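Local coordinates for biofilm growth-associated repressor (Xylella fastidiosa, PDB 3PQK), which represses transcription of its own operon by binding a palindromic AT-rich sequence that spans the -10 region of the blh promoter, at residues Leu17-His22 with Arg61-Val66. Sequence-based numbering, arbitrary orientation.
Sequences LKTLSH and RESGIV
Thr19, in the last turn of helix 3-20, and Ile65, between helix 52-62 and strand 66-69, meet through methyl groups, and every approach between the two segments is a van der Waals one. The methyl of Thr19 is central. With CG2 anti to the backbone N and OG1 anti to the carbonyl carbon (chi1 -58°), the methyl faces the turn after helix 52-62, where Thr19 CG2 lies 3.7 Å from Ile65 CD1. The same Ile65 CD1 also reaches the tip of one Leu20 branch, CD2, at 3.9 Å, the two side chains crossing at a slant, so a single delta-methyl touches two consecutive residues of the helix end. Ile65 extends to them through CG1, its chi2 of 166° carrying CD1 away from the main chain. On the more open side Ser63 meets the Thr19 methyl, its OG 3.3 Å from Thr19 CG2 and its CB 3.6 Å away.

Each hydroxyl turns back to a carbonyl four residues earlier: Thr19 OG1 to Asn15 O, Ser63 OG to Val59 O. Thr19 OG1 and Ser63 OG lie 4.1 Å apart and do not bond each other. Gly64, with positive phi, forms a Schellman motif and lets the chain leave the helix toward strand 66-69. Ser21, just past the other helix, sends OG back to Leu17 O at 2.9 Å, with the donor 41° out of the carbonyl plane.

Leu20 also packs on Leu87 and Leu91 of helix 84-96 and on Leu17 of the second subunit, while Ile65 touches Val29 and Ala84. The contact therefore joins the N-terminal helix, near the dimer interface, to the turn directly after the predicted helix-turn-helix (39-62) in this winged-helix fold; its chemistry implies cohesion by methyl packing, while the Thr19 and Ser63 hydroxyls bond locally.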
loop_
_atom_site.group_PDB
_atom_site.type_symbol
_atom_site.label_atom_id
_atom_site.label_comp_id
_atom_site.label_asym_id
_atom_site.label_seq_id
_atom_site.Cartn_x
_atom_site.Cartn_y
_atom_site.Cartn_z
ATOM N N LEU B 17 -5.289 -2.076 0.610
ATOM C CA LEU B 17 -4.598 -1.474 -0.543
ATOM C C LEU B 17 -5.595 -1.148 -1.641
ATOM O O LEU B 17 -5.457 -0.118 -2.297
ATOM C CB LEU B 17 -3.466 -2.376 -1.085
ATOM C CG LEU B 17 -2.280 -2.655 -0.139
ATOM C CD1 LEU B 17 -1.264 -3.568 -0.804
ATOM C CD2 LEU B 17 -1.623 -1.386 0.355
ATOM N N LYS B 18 -6.611 -2.014 -1.831
ATOM C CA LYS B 18 -7.686 -1.765 -2.814
ATOM C C LYS B 18 -8.353 -0.427 -2.469
ATOM O O LYS B 18 -8.540 0.411 -3.351
ATOM C CB LYS B 18 -8.750 -2.877 -2.785
ATOM C CG LYS B 18 -8.335 -4.136 -3.514
ATOM C CD LYS B 18 -9.257 -5.307 -3.192
ATOM C CE LYS B 18 -8.695 -6.625 -3.671
ATOM N NZ LYS B 18 -9.577 -7.760 -3.290
ATOM N N THR B 19 -8.656 -0.209 -1.171
ATOM C CA THR B 19 -9.284 1.014 -0.688
ATOM C C THR B 19 -8.435 2.238 -1.010
ATOM O O THR B 19 -8.960 3.223 -1.532
ATOM C CB THR B 19 -9.558 0.928 0.806
ATOM O OG1 THR B 19 -10.396 -0.203 1.051
ATOM C CG2 THR B 19 -10.195 2.216 1.352
ATOM N N LEU B 20 -7.129 2.170 -0.710
ATOM C CA LEU B 20 -6.230 3.302 -0.931
ATOM C C LEU B 20 -5.844 3.499 -2.405
ATOM O O LEU B 20 -5.238 4.515 -2.731
ATOM C CB LEU B 20 -4.977 3.181 -0.048
ATOM C CG LEU B 20 -5.192 3.171 1.462
ATOM C CD1 LEU B 20 -3.927 2.847 2.163
ATOM C CD2 LEU B 20 -5.735 4.521 1.973
ATOM N N SER B 21 -6.200 2.544 -3.281
ATOM C CA SER B 21 -5.928 2.547 -4.731
ATOM C C SER B 21 -6.771 3.566 -5.559
ATOM O O SER B 21 -7.259 3.218 -6.645
ATOM C CB SER B 21 -6.127 1.143 -5.302
ATOM O OG SER B 21 -4.962 0.383 -5.074
ATOM N N HIS B 22 -6.922 4.811 -5.062
ATOM C CA HIS B 22 -7.631 5.879 -5.769
ATOM C C HIS B 22 -6.811 7.124 -5.579
ATOM O O HIS B 22 -6.535 7.472 -4.439
ATOM C CB HIS B 22 -9.076 6.064 -5.264
ATOM C CG HIS B 22 -9.929 6.989 -6.090
ATOM N ND1 HIS B 22 -9.506 8.271 -6.431
ATOM C CD2 HIS B 22 -11.179 6.803 -6.575
ATOM C CE1 HIS B 22 -10.484 8.798 -7.148
ATOM N NE2 HIS B 22 -11.520 7.962 -7.249
ATOM N N ARG B 61 -14.064 7.184 5.182
ATOM C CA ARG B 61 -14.757 7.160 6.477
ATOM C C ARG B 61 -15.367 5.781 6.666
ATOM O O ARG B 61 -15.225 5.209 7.743
ATOM C CB ARG B 61 -15.853 8.245 6.543
ATOM C CG ARG B 61 -15.609 9.361 7.548
ATOM C CD ARG B 61 -16.828 10.264 7.681
ATOM N NE ARG B 61 -17.428 10.241 9.025
ATOM C CZ ARG B 61 -18.734 10.379 9.263
ATOM N NH1 ARG B 61 -19.588 10.488 8.261
ATOM N NH2 ARG B 61 -19.195 10.363 10.512
ATOM N N GLU B 62 -16.029 5.236 5.619
ATOM C CA GLU B 62 -16.636 3.873 5.682
ATOM C C GLU B 62 -15.539 2.858 5.965
ATOM O O GLU B 62 -15.703 1.981 6.818
ATOM C CB GLU B 62 -17.292 3.479 4.357
ATOM C CG GLU B 62 -18.299 4.445 3.768
ATOM C CD GLU B 62 -19.736 4.325 4.215
ATOM O OE1 GLU B 62 -20.625 4.512 3.356
ATOM O OE2 GLU B 62 -19.978 4.074 5.418
ATOM N N SER B 63 -14.374 3.027 5.300
ATOM C CA SER B 63 -13.233 2.141 5.477
ATOM C C SER B 63 -12.538 2.263 6.834
ATOM O O SER B 63 -11.661 1.466 7.139
ATOM C CB SER B 63 -12.258 2.304 4.320
ATOM O OG SER B 63 -12.990 2.270 3.101
ATOM N N GLY B 64 -12.944 3.226 7.651
ATOM C CA GLY B 64 -12.359 3.423 8.981
ATOM C C GLY B 64 -11.004 4.105 8.981
ATOM O O GLY B 64 -10.286 4.066 9.984
ATOM N N ILE B 65 -10.656 4.765 7.873
ATOM C CA ILE B 65 -9.337 5.402 7.688
ATOM C C ILE B 65 -9.367 6.871 8.126
ATOM O O ILE B 65 -8.381 7.397 8.650
ATOM C CB ILE B 65 -8.868 5.203 6.204
ATOM C CG1 ILE B 65 -8.637 3.685 5.901
ATOM C CG2 ILE B 65 -7.578 6.003 5.892
ATOM C CD1 ILE B 65 -8.515 3.357 4.401
ATOM N N VAL B 66 -10.506 7.530 7.897
ATOM C CA VAL B 66 -10.721 8.912 8.251
ATOM C C VAL B 66 -11.986 8.973 9.135
ATOM O O VAL B 66 -12.887 8.152 8.999
ATOM C CB VAL B 66 -10.830 9.789 6.962
ATOM C CG1 VAL B 66 -11.331 11.203 7.267
ATOM C CG2 VAL B 66 -9.490 9.842 6.223
#